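Local coordinates for protein cell division GTPase FtsZ, diverged (Clostridium botulinum C, PDB 3V3T) that belongs to the tubulin/FtsZ superfamily as a divergent, TubZ-like member, with a Rossmann-like GTPase domain joined to a tubulin-type C-terminal domain, at residues I161-R169 and S231-E239; M209-D220 and K279-Q290. The protein carries 1 engineered substitution. All coordinates share one frame; numbering follows the deposited sequence.

Interaction 1: I161-R169 and S231-E239; sequences IYLLDNNKR and SLKESIFAE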
loop_
_atom_site.group_PDB
_atom_site.type_symbol
_atom_site.label_atom_id
_atom_site.label_comp_id
_atom_site.label_asym_id
_atom_site.label_seq_id
_atom_site.Cartn_x
_atom_site.Cartn_y
_atom_site.Cartn_z
ATOM N N ILE A 161 -0.361 -5.548 -3.445
ATOM C CA ILE A 161 -1.389 -4.800 -2.728
ATOM C C ILE A 161 -0.888 -4.495 -1.313
ATOM O O ILE A 161 -0.427 -5.396 -0.620
ATOM C CB ILE A 161 -2.706 -5.625 -2.621
ATOM C CG1 ILE A 161 -3.364 -5.787 -3.990
ATOM C CG2 ILE A 161 -3.687 -4.976 -1.644
ATOM C CD1 ILE A 161 -4.551 -6.754 -3.991
ATOM N N TYR A 162 -0.953 -3.230 -0.901
ATOM C CA TYR A 162 -0.635 -2.860 0.469
ATOM C C TYR A 162 -1.941 -2.345 1.047
ATOM O O TYR A 162 -2.347 -1.229 0.754
ATOM C CB TYR A 162 0.431 -1.756 0.526
ATOM C CG TYR A 162 1.754 -2.080 -0.154
ATOM C CD1 TYR A 162 2.880 -2.396 0.598
ATOM C CD2 TYR A 162 1.884 -2.050 -1.549
ATOM C CE1 TYR A 162 4.088 -2.685 -0.003
ATOM C CE2 TYR A 162 3.105 -2.346 -2.166
ATOM C CZ TYR A 162 4.201 -2.656 -1.380
ATOM O OH TYR A 162 5.415 -2.949 -1.938
ATOM N N LEU A 163 -2.617 -3.177 1.833
ATOM C CA LEU A 163 -3.964 -2.866 2.284
ATOM C C LEU A 163 -3.905 -2.390 3.720
ATOM O O LEU A 163 -3.560 -3.170 4.628
ATOM C CB LEU A 163 -4.861 -4.113 2.187
ATOM C CG LEU A 163 -6.369 -3.861 2.328
ATOM C CD1 LEU A 163 -6.792 -2.802 1.309
ATOM C CD2 LEU A 163 -7.218 -5.149 2.139
ATOM N N LEU A 164 -4.249 -1.120 3.919
ATOM C CA LEU A 164 -4.191 -0.470 5.235
ATOM C C LEU A 164 -5.578 -0.360 5.856
ATOM O O LEU A 164 -6.584 -0.299 5.137
ATOM C CB LEU A 164 -3.564 0.931 5.115
ATOM C CG LEU A 164 -2.203 1.022 4.421
ATOM C CD1 LEU A 164 -1.668 2.446 4.439
ATOM C CD2 LEU A 164 -1.201 0.088 5.089
ATOM N N ASP A 165 -5.632 -0.309 7.185
ATOM C CA ASP A 165 -6.905 -0.327 7.896
ATOM C C ASP A 165 -7.023 0.823 8.916
ATOM O O ASP A 165 -6.397 0.794 9.979
ATOM C CB ASP A 165 -7.079 -1.678 8.595
ATOM C CG ASP A 165 -8.430 -1.828 9.280
ATOM O OD1 ASP A 165 -9.187 -0.831 9.371
ATOM O OD2 ASP A 165 -8.733 -2.957 9.733
ATOM N N ASN A 166 -7.838 1.825 8.592
ATOM C CA ASN A 166 -8.029 2.959 9.481
ATOM C C ASN A 166 -8.588 2.582 10.852
ATOM O O ASN A 166 -8.533 3.393 11.770
ATOM C CB ASN A 166 -8.947 4.008 8.855
ATOM C CG ASN A 166 -8.193 5.061 8.088
ATOM O OD1 ASN A 166 -6.972 5.203 8.221
ATOM N ND2 ASN A 166 -8.917 5.815 7.270
ATOM N N ASN A 167 -9.154 1.383 10.994
ATOM C CA ASN A 167 -9.622 0.959 12.317
ATOM C C ASN A 167 -8.455 0.806 13.293
ATOM O O ASN A 167 -8.656 0.793 14.494
ATOM C CB ASN A 167 -10.401 -0.366 12.259
ATOM C CG ASN A 167 -11.864 -0.191 11.872
ATOM O OD1 ASN A 167 -12.612 0.556 12.511
ATOM N ND2 ASN A 167 -12.286 -0.908 10.826
ATOM N N LYS A 168 -7.237 0.669 12.779
ATOM C CA LYS A 168 -6.107 0.253 13.618
ATOM C C LYS A 168 -5.429 1.396 14.370
ATOM O O LYS A 168 -4.599 1.150 15.248
ATOM C CB LYS A 168 -5.069 -0.535 12.807
ATOM C CG LYS A 168 -5.575 -1.842 12.187
ATOM C CD LYS A 168 -6.391 -2.671 13.174
ATOM C CE LYS A 168 -5.512 -3.360 14.206
ATOM N NZ LYS A 168 -4.489 -4.207 13.535
ATOM N N ARG A 169 -5.769 2.638 14.031
ATOM C CA ARG A 169 -5.222 3.803 14.742
ATOM C C ARG A 169 -6.278 4.879 14.932
ATOM O O ARG A 169 -7.241 4.962 14.168
ATOM C CB ARG A 169 -4.030 4.404 13.985
ATOM C CG ARG A 169 -2.831 3.483 13.847
ATOM C CD ARG A 169 -2.008 3.409 15.135
ATOM N NE ARG A 169 -0.796 2.614 14.933
ATOM C CZ ARG A 169 -0.772 1.282 14.929
ATOM N NH1 ARG A 169 0.367 0.630 14.732
ATOM N NH2 ARG A 169 -1.891 0.597 15.130
ATOM N N SER A 231 3.267 -6.924 17.260
ATOM C CA SER A 231 3.399 -6.215 16.004
ATOM C C SER A 231 2.227 -6.489 15.043
ATOM O O SER A 231 1.661 -5.556 14.458
ATOM C CB SER A 231 4.741 -6.555 15.358
ATOM O OG SER A 231 4.845 -5.934 14.096
ATOM N N LEU A 232 1.866 -7.757 14.879
ATOM C CA LEU A 232 0.714 -8.109 14.045
ATOM C C LEU A 232 -0.599 -7.572 14.616
ATOM O O LEU A 232 -1.416 -6.999 13.899
ATOM C CB LEU A 232 0.595 -9.622 13.888
ATOM C CG LEU A 232 1.285 -10.300 12.723
ATOM C CD1 LEU A 232 1.153 -11.802 12.946
ATOM C CD2 LEU A 232 0.663 -9.862 11.383
ATOM N N LYS A 233 -0.821 -7.773 15.907
ATOM C CA LYS A 233 -2.051 -7.274 16.493
ATOM C C LYS A 233 -2.222 -5.767 16.286
ATOM O O LYS A 233 -3.329 -5.286 16.003
ATOM C CB LYS A 233 -2.099 -7.602 17.968
ATOM C CG LYS A 233 -2.579 -9.014 18.239
ATOM C CD LYS A 233 -4.039 -9.202 17.823
ATOM C CE LYS A 233 -4.453 -10.663 17.957
ATOM N NZ LYS A 233 -5.884 -10.879 17.629
ATOM N N GLU A 234 -1.122 -5.031 16.432
ATOM C CA GLU A 234 -1.151 -3.575 16.333
ATOM C C GLU A 234 -0.946 -3.085 14.907
ATOM O O GLU A 234 -0.905 -1.876 14.660
ATOM C CB GLU A 234 -0.094 -2.966 17.262
ATOM C CG GLU A 234 -0.389 -3.231 18.746
ATOM C CD GLU A 234 0.619 -2.588 19.678
ATOM O OE1 GLU A 234 1.698 -2.183 19.202
ATOM O OE2 GLU A 234 0.332 -2.490 20.892
ATOM N N SER A 235 -0.816 -4.019 13.970
ATOM C CA SER A 235 -0.421 -3.669 12.598
ATOM C C SER A 235 -1.393 -2.713 11.901
ATOM O O SER A 235 -2.604 -2.863 12.010
ATOM C CB SER A 235 -0.240 -4.929 11.747
ATOM O OG SER A 235 0.208 -4.595 10.453
ATOM N N ILE A 236 -0.857 -1.730 11.183
ATOM C CA ILE A 236 -1.701 -0.820 10.426
ATOM C C ILE A 236 -2.245 -1.457 9.149
ATOM O O ILE A 236 -3.171 -0.915 8.525
ATOM C CB ILE A 236 -0.974 0.469 10.042
ATOM C CG1 ILE A 236 0.257 0.153 9.183
ATOM C CG2 ILE A 236 -0.626 1.252 11.273
ATOM C CD1 ILE A 236 0.776 1.342 8.421
ATOM N N PHE A 237 -1.659 -2.585 8.755
ATOM C CA PHE A 237 -2.160 -3.372 7.617
ATOM C C PHE A 237 -3.387 -4.196 7.964
ATOM O O PHE A 237 -3.504 -4.694 9.074
ATOM C CB PHE A 237 -1.089 -4.323 7.089
ATOM C CG PHE A 237 0.033 -3.627 6.392
ATOM C CD1 PHE A 237 0.058 -3.532 5.017
ATOM C CD2 PHE A 237 1.058 -3.041 7.119
ATOM C CE1 PHE A 237 1.110 -2.865 4.368
ATOM C CE2 PHE A 237 2.110 -2.384 6.469
ATOM C CZ PHE A 237 2.126 -2.299 5.100
ATOM N N ALA A 238 -4.298 -4.330 6.999
ATOM C CA ALA A 238 -5.499 -5.121 7.185
ATOM C C ALA A 238 -5.141 -6.540 7.608
ATOM O O ALA A 238 -4.257 -7.171 7.033
ATOM C CB ALA A 238 -6.305 -5.149 5.913
ATOM N N GLU A 239 -5.850 -7.048 8.602
ATOM C CA GLU A 239 -5.580 -8.382 9.102
ATOM C C GLU A 239 -5.701 -9.484 8.040
ATOM O O GLU A 239 -6.663 -9.522 7.277
ATOM C CB GLU A 239 -6.518 -8.691 10.266
ATOM C CG GLU A 239 -6.381 -10.109 10.789
ATOM C CD GLU A 239 -7.299 -10.372 11.963
ATOM O OE1 GLU A 239 -8.174 -9.524 12.231
ATOM O OE2 GLU A 239 -7.147 -11.421 12.620
HETATM O O HOH W 1 -7.396 -5.308 10.246
HETATM O O HOH W 2 -4.742 -5.705 11.664
#
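Leu-164 and Phe-237 form the tight end of this contact: CD2 of Leu-164 sits over one face of the Phe-237 ring, 3.9 Å from its centroid and only 14° off the normal, though shifted toward the rim. With CG anti to its carbonyl carbon (chi1 -70°), Phe-237 swings its ring back beside the strand, where CE1 lies 4.1 Å from CB of Tyr-162, side by side with that residue. Two backbone bonds frame this pair, Ala-238 N to Leu-163 O and Asp-165 N to Ile-236 O, making a single beta bridge. Strand 160-165 is a parallel strand of the Rossmann-like part of the tubulin/FtsZ fold, with strand 122-129 on one flank and strand 211-217 on the other, and its C-terminal end is met by the loop that follows helix 224-233.

Toward solvent the chemistry turns polar. Lys-168, bent at chi2, chi3 and chi4, curls its ammonium onto two carbonyls: NZ lies in the carbonyl plane of Ser-235, on a lone pair of O at 2.8 Å, and NZ also donates to Lys-233 O, coming from well above that carbonyl's plane. Arg-169 grips one atom end-on, NH1 at 2.8 Å and NH2 at 2.7 Å from Glu-234 O, while CG2 of Ile-236 lies over the centre of one guanidinium face. Its NH1 also pairs with Glu-178 of helix 172-187. Water 1 bridges Asp-165 OD2 to Glu-239 N.

Interaction 2: M209-D220 and K279-Q290; sequences MKKSNVILEFDD and KNIVVATGIEPQ
Strands 211-217 and 281-285 run antiparallel, their axes approaching to 4.7 Å and their directions 167° apart, and the hydrogen-bonded pairs Val-214 with Ala-284 and Leu-216 with Val-282 are joined by two nearly straight N-H...O bonds each. The two strands are neighbours in the mixed sheet that runs through both the GTPase and the C-terminal domain of this tubulin-like fold. Near one end the register slips by a residue in a G1 beta bulge, where Gly-286 and Ile-287 both face Ser-212. Gly-286 has positive phi (82°), a conformation suited to glycine, since a CB there would be jammed against the preceding carbonyl oxygen.

One face of the pair carries Ile-215, Ile-281 and Val-283; Ile-215 and Ile-281 lie side by side, CG2 of the former 3.7 Å from CD1 of the latter, and helix 172-187 packs on this face, Leu-182 on Ile-215 and Phe-186 on Val-283. On the other face, CD1 of Ile-287 crosses to CG2 of Val-214 at 4.0 Å. Phe-218 uses the cramped rotamer, with CG between backbone N and carbonyl carbon (chi1 65°), which lays its ring against Asn-280: CB of Asn-280 stands over one face of the Phe-218 ring, 3.5 Å from its centroid, in a CH-pi contact, and OD1 of the same asparagine accepts from the backbone N of Thr-253. Charged chains mark the margins. Lys-279 makes a long salt bridge to Glu-217 but also pairs with Asp-185, and Lys-211 reaches Glu-288 at similarly long range.

Gln-290, at the N-cap position of helix 291-306, is tied to the bulge: Ser-212 OG donates to its OE1 at 2.7 Å, tilted from the carbonyl plane, and water 3 accepts from NE2 while donating to Ser-212 OG and Asn-213 O.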
loop_
_atom_site.group_PDB
_atom_site.type_symbol
_atom_site.label_atom_id
_atom_site.label_comp_id
_atom_site.label_asym_id
_atom_site.label_seq_id
_atom_site.Cartn_x
_atom_site.Cartn_y
_atom_site.Cartn_z
ATOM N N MET A 209 6.667 -8.781 -6.113
ATOM C CA MET A 209 5.829 -9.934 -5.787
ATOM C C MET A 209 4.365 -9.517 -5.742
ATOM O O MET A 209 4.025 -8.487 -5.173
ATOM C CB MET A 209 6.227 -10.550 -4.448
ATOM C CG MET A 209 5.277 -11.632 -3.970
ATOM S SD MET A 209 5.202 -13.056 -5.078
ATOM C CE MET A 209 6.880 -13.653 -5.034
ATOM N N LYS A 210 3.502 -10.326 -6.347
ATOM C CA LYS A 210 2.103 -9.969 -6.485
ATOM C C LYS A 210 1.294 -10.423 -5.279
ATOM O O LYS A 210 1.768 -11.203 -4.461
ATOM C CB LYS A 210 1.516 -10.576 -7.752
ATOM C CG LYS A 210 2.354 -10.354 -8.996
ATOM C CD LYS A 210 2.564 -8.885 -9.266
ATOM C CE LYS A 210 3.312 -8.721 -10.576
ATOM N NZ LYS A 210 2.937 -9.815 -11.529
ATOM N N LYS A 211 0.061 -9.932 -5.206
ATOM C CA LYS A 211 -0.812 -10.146 -4.065
ATOM C C LYS A 211 -0.379 -9.244 -2.929
ATOM O O LYS A 211 0.206 -8.168 -3.143
ATOM C CB LYS A 211 -0.808 -11.619 -3.650
ATOM C CG LYS A 211 -1.486 -12.508 -4.701
ATOM C CD LYS A 211 -0.806 -13.863 -4.846
ATOM C CE LYS A 211 -1.297 -14.877 -3.839
ATOM N NZ LYS A 211 -0.474 -16.133 -3.908
ATOM N N SER A 212 -0.629 -9.696 -1.712
ATOM C CA SER A 212 -0.571 -8.798 -0.585
ATOM C C SER A 212 0.751 -8.795 0.146
ATOM O O SER A 212 1.351 -9.828 0.417
ATOM C CB SER A 212 -1.722 -9.073 0.386
ATOM O OG SER A 212 -2.647 -8.018 0.314
ATOM N N ASN A 213 1.162 -7.587 0.480
ATOM C CA ASN A 213 2.391 -7.390 1.199
ATOM C C ASN A 213 2.083 -6.791 2.586
ATOM O O ASN A 213 1.176 -5.975 2.746
ATOM C CB ASN A 213 3.345 -6.526 0.351
ATOM C CG ASN A 213 3.798 -7.232 -0.953
ATOM O OD1 ASN A 213 3.269 -8.290 -1.345
ATOM N ND2 ASN A 213 4.779 -6.632 -1.632
ATOM N N VAL A 214 2.808 -7.254 3.604
ATOM C CA VAL A 214 2.664 -6.698 4.951
ATOM C C VAL A 214 4.074 -6.420 5.525
ATOM O O VAL A 214 4.982 -7.238 5.383
ATOM C CB VAL A 214 1.845 -7.633 5.885
ATOM C CG1 VAL A 214 2.014 -7.236 7.348
ATOM C CG2 VAL A 214 0.377 -7.590 5.507
ATOM N N ILE A 215 4.259 -5.250 6.133
ATOM C CA ILE A 215 5.548 -4.872 6.707
ATOM C C ILE A 215 5.388 -4.793 8.218
ATOM O O ILE A 215 4.479 -4.120 8.700
ATOM C CB ILE A 215 6.015 -3.482 6.179
ATOM C CG1 ILE A 215 6.036 -3.462 4.650
ATOM C CG2 ILE A 215 7.380 -3.105 6.761
ATOM C CD1 ILE A 215 6.337 -2.101 4.052
ATOM N N LEU A 216 6.255 -5.480 8.958
ATOM C CA LEU A 216 6.198 -5.470 10.424
ATOM C C LEU A 216 7.507 -5.024 11.043
ATOM O O LEU A 216 8.574 -5.440 10.611
ATOM C CB LEU A 216 5.888 -6.864 10.965
ATOM C CG LEU A 216 4.600 -7.526 10.459
ATOM C CD1 LEU A 216 4.582 -9.010 10.838
ATOM C CD2 LEU A 216 3.378 -6.808 11.014
ATOM N N GLU A 217 7.425 -4.189 12.071
ATOM C CA GLU A 217 8.582 -3.927 12.908
ATOM C C GLU A 217 8.317 -4.352 14.359
ATOM O O GLU A 217 7.218 -4.174 14.886
ATOM C CB GLU A 217 9.032 -2.470 12.785
ATOM C CG GLU A 217 9.659 -2.171 11.420
ATOM C CD GLU A 217 10.102 -0.731 11.255
ATOM O OE1 GLU A 217 10.002 0.045 12.220
ATOM O OE2 GLU A 217 10.555 -0.369 10.150
ATOM N N PHE A 218 9.326 -4.936 14.995
ATOM C CA PHE A 218 9.148 -5.482 16.327
ATOM C C PHE A 218 10.273 -5.122 17.279
ATOM O O PHE A 218 11.379 -4.771 16.855
ATOM C CB PHE A 218 8.959 -6.998 16.281
ATOM C CG PHE A 218 10.157 -7.752 15.782
ATOM C CD1 PHE A 218 11.055 -8.321 16.674
ATOM C CD2 PHE A 218 10.367 -7.924 14.417
ATOM C CE1 PHE A 218 12.162 -9.036 16.217
ATOM C CE2 PHE A 218 11.456 -8.634 13.948
ATOM C CZ PHE A 218 12.360 -9.195 14.852
ATOM N N ASP A 219 9.962 -5.235 18.570
ATOM C CA ASP A 219 10.860 -4.839 19.643
ATOM C C ASP A 219 12.071 -5.756 19.767
ATOM O O ASP A 219 11.929 -6.979 19.806
ATOM C CB ASP A 219 10.094 -4.830 20.966
ATOM C CG ASP A 219 10.908 -4.270 22.107
ATOM O OD1 ASP A 219 12.133 -4.103 21.940
ATOM O OD2 ASP A 219 10.319 -4.000 23.173
ATOM N N ASP A 220 13.255 -5.154 19.844
ATOM C CA ASP A 220 14.493 -5.901 20.019
ATOM C C ASP A 220 14.515 -6.583 21.383
ATOM O O ASP A 220 15.331 -7.471 21.630
ATOM C CB ASP A 220 15.705 -4.970 19.890
ATOM C CG ASP A 220 15.724 -3.882 20.953
ATOM O OD1 ASP A 220 14.652 -3.309 21.240
ATOM O OD2 ASP A 220 16.808 -3.601 21.508
ATOM N N LYS A 279 16.770 -1.206 13.063
ATOM C CA LYS A 279 15.450 -1.750 13.370
ATOM C C LYS A 279 15.321 -3.241 13.106
ATOM O O LYS A 279 16.188 -3.854 12.492
ATOM C CB LYS A 279 14.367 -0.984 12.597
ATOM C CG LYS A 279 14.192 0.445 13.088
ATOM C CD LYS A 279 13.055 1.159 12.399
ATOM C CE LYS A 279 12.830 2.529 13.008
ATOM N NZ LYS A 279 11.765 3.280 12.290
ATOM N N ASN A 280 14.231 -3.824 13.593
ATOM C CA ASN A 280 13.917 -5.213 13.289
ATOM C C ASN A 280 12.675 -5.263 12.437
ATOM O O ASN A 280 11.579 -4.897 12.876
ATOM C CB ASN A 280 13.717 -6.028 14.558
ATOM C CG ASN A 280 14.932 -6.026 15.432
ATOM O OD1 ASN A 280 15.949 -6.643 15.104
ATOM N ND2 ASN A 280 14.846 -5.318 16.555
ATOM N N ILE A 281 12.848 -5.706 11.204
ATOM C CA ILE A 281 11.776 -5.583 10.246
ATOM C C ILE A 281 11.566 -6.869 9.458
ATOM O O ILE A 281 12.519 -7.515 9.025
ATOM C CB ILE A 281 12.006 -4.353 9.332
ATOM C CG1 ILE A 281 10.973 -4.302 8.201
ATOM C CG2 ILE A 281 13.397 -4.354 8.777
ATOM C CD1 ILE A 281 11.006 -2.990 7.416
ATOM N N VAL A 282 10.301 -7.250 9.324
ATOM C CA VAL A 282 9.900 -8.365 8.491
ATOM C C VAL A 282 8.981 -7.855 7.387
ATOM O O VAL A 282 8.005 -7.143 7.641
ATOM C CB VAL A 282 9.112 -9.424 9.299
ATOM C CG1 VAL A 282 8.748 -10.620 8.408
ATOM C CG2 VAL A 282 9.895 -9.864 10.530
ATOM N N VAL A 283 9.291 -8.232 6.155
ATOM C CA VAL A 283 8.414 -7.950 5.042
ATOM C C VAL A 283 7.910 -9.264 4.485
ATOM O O VAL A 283 8.705 -10.099 4.053
ATOM C CB VAL A 283 9.166 -7.204 3.933
ATOM C CG1 VAL A 283 8.213 -6.866 2.783
ATOM C CG2 VAL A 283 9.803 -5.945 4.500
ATOM N N ALA A 284 6.592 -9.448 4.512
ATOM C CA ALA A 284 5.964 -10.652 3.987
ATOM C C ALA A 284 5.175 -10.308 2.725
ATOM O O ALA A 284 4.308 -9.441 2.757
ATOM C CB ALA A 284 5.052 -11.274 5.036
ATOM N N THR A 285 5.482 -10.981 1.618
ATOM C CA THR A 285 4.854 -10.658 0.339
ATOM C C THR A 285 4.174 -11.882 -0.257
ATOM O O THR A 285 4.546 -13.005 0.036
ATOM C CB THR A 285 5.904 -10.139 -0.674
ATOM O OG1 THR A 285 6.820 -11.195 -0.991
ATOM C CG2 THR A 285 6.689 -8.968 -0.083
ATOM N N GLY A 286 3.179 -11.667 -1.103
ATOM C CA GLY A 286 2.478 -12.768 -1.736
ATOM C C GLY A 286 1.410 -13.379 -0.845
ATOM O O GLY A 286 0.972 -14.498 -1.078
ATOM N N ILE A 287 0.992 -12.646 0.181
ATOM C CA ILE A 287 -0.065 -13.114 1.064
ATOM C C ILE A 287 -1.399 -13.064 0.341
ATOM O O ILE A 287 -1.691 -12.096 -0.371
ATOM C CB ILE A 287 -0.157 -12.223 2.326
ATOM C CG1 ILE A 287 1.090 -12.383 3.190
ATOM C CG2 ILE A 287 -1.396 -12.551 3.135
ATOM C CD1 ILE A 287 1.218 -11.329 4.300
ATOM N N GLU A 288 -2.234 -14.078 0.524
ATOM C CA GLU A 288 -3.569 -14.004 -0.070
ATOM C C GLU A 288 -4.218 -12.687 0.343
ATOM O O GLU A 288 -4.197 -12.333 1.511
ATOM C CB GLU A 288 -4.435 -15.182 0.361
ATOM C CG GLU A 288 -5.316 -15.706 -0.747
ATOM C CD GLU A 288 -4.511 -16.177 -1.944
ATOM O OE1 GLU A 288 -3.460 -16.826 -1.736
ATOM O OE2 GLU A 288 -4.920 -15.887 -3.092
ATOM N N PRO A 289 -4.786 -11.952 -0.624
ATOM C CA PRO A 289 -5.480 -10.678 -0.365
ATOM C C PRO A 289 -6.572 -10.804 0.712
ATOM O O PRO A 289 -7.343 -11.773 0.710
ATOM C CB PRO A 289 -6.090 -10.331 -1.729
ATOM C CG PRO A 289 -5.172 -11.032 -2.716
ATOM C CD PRO A 289 -4.759 -12.299 -2.056
ATOM N N GLN A 290 -6.645 -9.811 1.600
ATOM C CA GLN A 290 -7.434 -9.914 2.836
ATOM C C GLN A 290 -8.950 -9.769 2.629
ATOM O O GLN A 290 -9.586 -8.844 3.153
ATOM C CB GLN A 290 -6.920 -8.901 3.874
ATOM C CG GLN A 290 -5.399 -9.041 4.191
ATOM C CD GLN A 290 -4.526 -8.107 3.355
ATOM O OE1 GLN A 290 -4.661 -8.059 2.136
ATOM N NE2 GLN A 290 -3.642 -7.335 4.014
HETATM O O HOH W 3 -1.580 -5.884 2.354
#

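How the interactions relate
Both contacts reach the same mixed sheet and are mostly buried, their centres 11 Å apart. Strand 160-165 of interaction 1 lies next to strand 211-217 of interaction 2, and Ile-161 N and O probably bond to Lys-211 O and Asn-213 N. Interaction 2 joins two sheet neighbours through regular backbone bonds and apolar faces, leaving charged pairs to its margins. Interaction 1 has a single bridge instead, and beyond it a lysine and an arginine hold carbonyls at the end of helix 224-233 and in the loop after it, where Lys-233 and Glu-234 are exposed. Helix 224-233 links strand 211-217 to that loop, and Gln-290 NE2 bonds Ala-238 O, so the two sites meet again beyond the sheet.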